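Local coordinates for protein PKS (Streptomyces albus, PDB 4OQJ) that probably extends the chain in oxazolomycin biosynthesis through its ketosynthase domain, joining acyl units by carbon-carbon bond formation on phosphopantetheine-bearing carrier proteins, at residues E558-A567 / P653-L664. Sequence-based numbering, arbitrary orientation.
Sequences EHAAALYEEA and PAASAPVGTAFL
Glu566 and His559, set two helical turns apart on helix 558-566, grip the N-terminal part of the helix that includes 660-664 in a helix-helix crossing close to perpendicular (-87°), with the short axes 8.7 Å apart. The contact joins helix 557-566 to helix 660-673, its centre about 37 Å from the centre of the chain. At one end, Glu566 OE1 takes two hydrogen bonds from Thr661: OG1 lies 2.6 Å from OE1, on its anti lone pair, while the backbone N approaches nearly along the C-O direction at 3.1 Å from the same OE1. Thr661 turns OG1 beside its own N, and hydroxyl and amide converge on one carboxylate oxygen. A water bridges Thr661 OG1 and, weakly, Glu566 O.

Between the two grips, Ala562 CB sits 3.7 Å from Gly660 CA, a close backbone approach at a residue with positive phi, a conformation glycine readily adopts. Leu563 lays CD2 over the Gly660 carbonyl and against Leu664 CB. Behind this layer, helix 594-610 closes the interface, Val600 touching His559 and Thr604 both leucines.

The loop before the second helix holds a type II turn, Ala654 to Ala657, which brings Pro653 and Val659 to the same imidazole. CG of His559 stands anti to the backbone N (chi1 170°), carrying the ring across to them. Pro653 CG lies over one face, almost on the ring normal, in a CH-pi contact 3.4 Å from the centroid of the His559 ring, and Val659 CB packs at the ring edge. The Phe663 ring, its plane turned 89° from the imidazole, meets CE1 obliquely through CD2. Thus bordered, the His559 ring receives the Gly660 amide almost in its plane, N to ND1 2.9 Å, which identifies ND1 as the acceptor nitrogen.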
# COMPACT_ATOMS: atom_id res chain seq x y z
N GLU A 558 -3.39 -4.93 62.43
CA GLU A 558 -4.27 -5.59 61.49
C GLU A 558 -4.00 -5.11 60.06
O GLU A 558 -3.95 -5.90 59.12
CB GLU A 558 -5.74 -5.35 61.86
CG GLU A 558 -6.73 -6.10 60.99
CD GLU A 558 -8.16 -5.63 61.19
OE1 GLU A 558 -8.91 -5.58 60.19
OE2 GLU A 558 -8.54 -5.33 62.34
N HIS A 559 -3.83 -3.80 59.91
CA HIS A 559 -3.56 -3.22 58.61
C HIS A 559 -2.20 -3.68 58.08
O HIS A 559 -2.06 -4.01 56.91
CB HIS A 559 -3.58 -1.69 58.67
CG HIS A 559 -3.06 -1.04 57.42
ND1 HIS A 559 -3.68 -1.17 56.20
CD2 HIS A 559 -1.96 -0.28 57.21
CE1 HIS A 559 -2.99 -0.51 55.29
NE2 HIS A 559 -1.95 0.04 55.87
N ALA A 560 -1.20 -3.68 58.97
CA ALA A 560 0.15 -4.07 58.59
C ALA A 560 0.17 -5.52 58.13
O ALA A 560 0.73 -5.83 57.09
CB ALA A 560 1.11 -3.88 59.76
N ALA A 561 -0.48 -6.40 58.89
CA ALA A 561 -0.51 -7.82 58.57
C ALA A 561 -1.23 -8.10 57.25
O ALA A 561 -0.81 -8.97 56.47
CB ALA A 561 -1.17 -8.59 59.71
N ALA A 562 -2.29 -7.35 56.98
CA ALA A 562 -3.03 -7.49 55.72
C ALA A 562 -2.19 -7.11 54.50
O ALA A 562 -2.15 -7.85 53.50
CB ALA A 562 -4.30 -6.65 55.77
N LEU A 563 -1.55 -5.95 54.54
CA LEU A 563 -0.69 -5.55 53.44
C LEU A 563 0.46 -6.54 53.25
O LEU A 563 0.86 -6.83 52.12
CB LEU A 563 -0.12 -4.15 53.67
CG LEU A 563 -1.04 -2.95 53.38
CD1 LEU A 563 -0.28 -1.66 53.60
CD2 LEU A 563 -1.64 -3.00 51.98
N TYR A 564 1.00 -7.03 54.36
CA TYR A 564 2.12 -7.95 54.32
C TYR A 564 1.72 -9.22 53.60
O TYR A 564 2.46 -9.74 52.78
CB TYR A 564 2.61 -8.28 55.73
CG TYR A 564 4.00 -8.88 55.77
CD1 TYR A 564 5.13 -8.07 55.73
CD2 TYR A 564 4.18 -10.26 55.86
CE1 TYR A 564 6.41 -8.61 55.78
CE2 TYR A 564 5.46 -10.80 55.90
CZ TYR A 564 6.57 -9.97 55.86
OH TYR A 564 7.84 -10.50 55.90
N GLU A 565 0.53 -9.72 53.93
CA GLU A 565 0.01 -10.93 53.31
C GLU A 565 -0.39 -10.71 51.86
O GLU A 565 -0.14 -11.57 51.02
CB GLU A 565 -1.19 -11.45 54.12
CG GLU A 565 -1.75 -12.78 53.64
CD GLU A 565 -3.04 -13.14 54.36
OE1 GLU A 565 -2.97 -13.56 55.53
OE2 GLU A 565 -4.13 -13.00 53.75
N GLU A 566 -0.99 -9.56 51.57
CA GLU A 566 -1.68 -9.36 50.29
C GLU A 566 -0.87 -8.66 49.21
O GLU A 566 -1.14 -8.84 48.02
CB GLU A 566 -2.97 -8.56 50.53
CG GLU A 566 -3.93 -9.20 51.51
CD GLU A 566 -4.96 -8.21 52.04
OE1 GLU A 566 -5.06 -7.10 51.47
OE2 GLU A 566 -5.66 -8.53 53.02
N ALA A 567 0.10 -7.84 49.61
CA ALA A 567 0.87 -7.04 48.65
C ALA A 567 2.37 -7.40 48.64
O ALA A 567 3.11 -7.07 49.57
CB ALA A 567 0.68 -5.55 48.95
N PRO A 653 -4.05 4.19 57.42
CA PRO A 653 -5.50 4.33 57.45
C PRO A 653 -5.94 5.09 58.70
O PRO A 653 -5.31 4.96 59.76
CB PRO A 653 -6.01 2.89 57.48
CG PRO A 653 -4.83 2.03 57.14
CD PRO A 653 -3.64 2.79 57.59
N ALA A 654 -7.00 5.88 58.58
CA ALA A 654 -7.61 6.49 59.75
C ALA A 654 -8.30 5.41 60.56
O ALA A 654 -8.63 4.34 60.03
CB ALA A 654 -8.60 7.57 59.34
N ALA A 655 -8.53 5.66 61.85
CA ALA A 655 -9.25 4.70 62.67
C ALA A 655 -10.59 4.38 62.02
O ALA A 655 -11.22 5.25 61.42
CB ALA A 655 -9.45 5.25 64.09
N SER A 656 -10.97 3.10 62.09
CA SER A 656 -12.25 2.64 61.55
C SER A 656 -12.40 2.91 60.05
O SER A 656 -13.52 2.96 59.54
CB SER A 656 -13.41 3.27 62.32
OG SER A 656 -13.31 2.98 63.71
N ALA A 657 -11.28 3.08 59.35
CA ALA A 657 -11.28 3.17 57.89
C ALA A 657 -10.96 1.80 57.31
O ALA A 657 -10.51 0.91 58.04
CB ALA A 657 -10.27 4.20 57.41
N PRO A 658 -11.18 1.61 56.00
CA PRO A 658 -10.74 0.36 55.36
C PRO A 658 -9.23 0.14 55.50
O PRO A 658 -8.48 1.12 55.47
CB PRO A 658 -11.14 0.56 53.89
CG PRO A 658 -12.21 1.58 53.92
CD PRO A 658 -11.88 2.49 55.05
N VAL A 659 -8.81 -1.11 55.65
CA VAL A 659 -7.39 -1.44 55.81
C VAL A 659 -6.93 -2.37 54.70
O VAL A 659 -7.71 -2.70 53.80
CB VAL A 659 -7.13 -2.11 57.17
CG1 VAL A 659 -7.58 -1.20 58.30
CG2 VAL A 659 -7.85 -3.46 57.25
N GLY A 660 -5.68 -2.80 54.77
CA GLY A 660 -5.10 -3.67 53.77
C GLY A 660 -5.12 -3.12 52.36
O GLY A 660 -4.97 -1.91 52.13
N THR A 661 -5.29 -4.02 51.40
CA THR A 661 -5.18 -3.67 49.99
C THR A 661 -6.18 -2.58 49.61
O THR A 661 -5.87 -1.71 48.81
CB THR A 661 -5.38 -4.91 49.10
OG1 THR A 661 -4.33 -5.85 49.35
CG2 THR A 661 -5.37 -4.54 47.63
N ALA A 662 -7.36 -2.63 50.21
CA ALA A 662 -8.38 -1.61 49.95
C ALA A 662 -7.85 -0.21 50.27
O ALA A 662 -8.11 0.75 49.56
CB ALA A 662 -9.61 -1.89 50.75
N PHE A 663 -7.09 -0.10 51.36
CA PHE A 663 -6.53 1.20 51.72
C PHE A 663 -5.45 1.62 50.74
O PHE A 663 -5.43 2.77 50.28
CB PHE A 663 -5.93 1.18 53.12
CG PHE A 663 -5.07 2.38 53.39
CD1 PHE A 663 -5.66 3.60 53.68
CD2 PHE A 663 -3.69 2.30 53.29
CE1 PHE A 663 -4.87 4.73 53.91
CE2 PHE A 663 -2.90 3.42 53.52
CZ PHE A 663 -3.50 4.63 53.83
N LEU A 664 -4.55 0.70 50.43
CA LEU A 664 -3.45 0.98 49.53
C LEU A 664 -3.94 1.41 48.15
O LEU A 664 -3.41 2.33 47.55
CB LEU A 664 -2.55 -0.24 49.40
CG LEU A 664 -1.31 -0.06 48.53
CD1 LEU A 664 -0.50 1.15 48.98
CD2 LEU A 664 -0.47 -1.31 48.61
O HOH W 1 -2.47 -6.44 47.33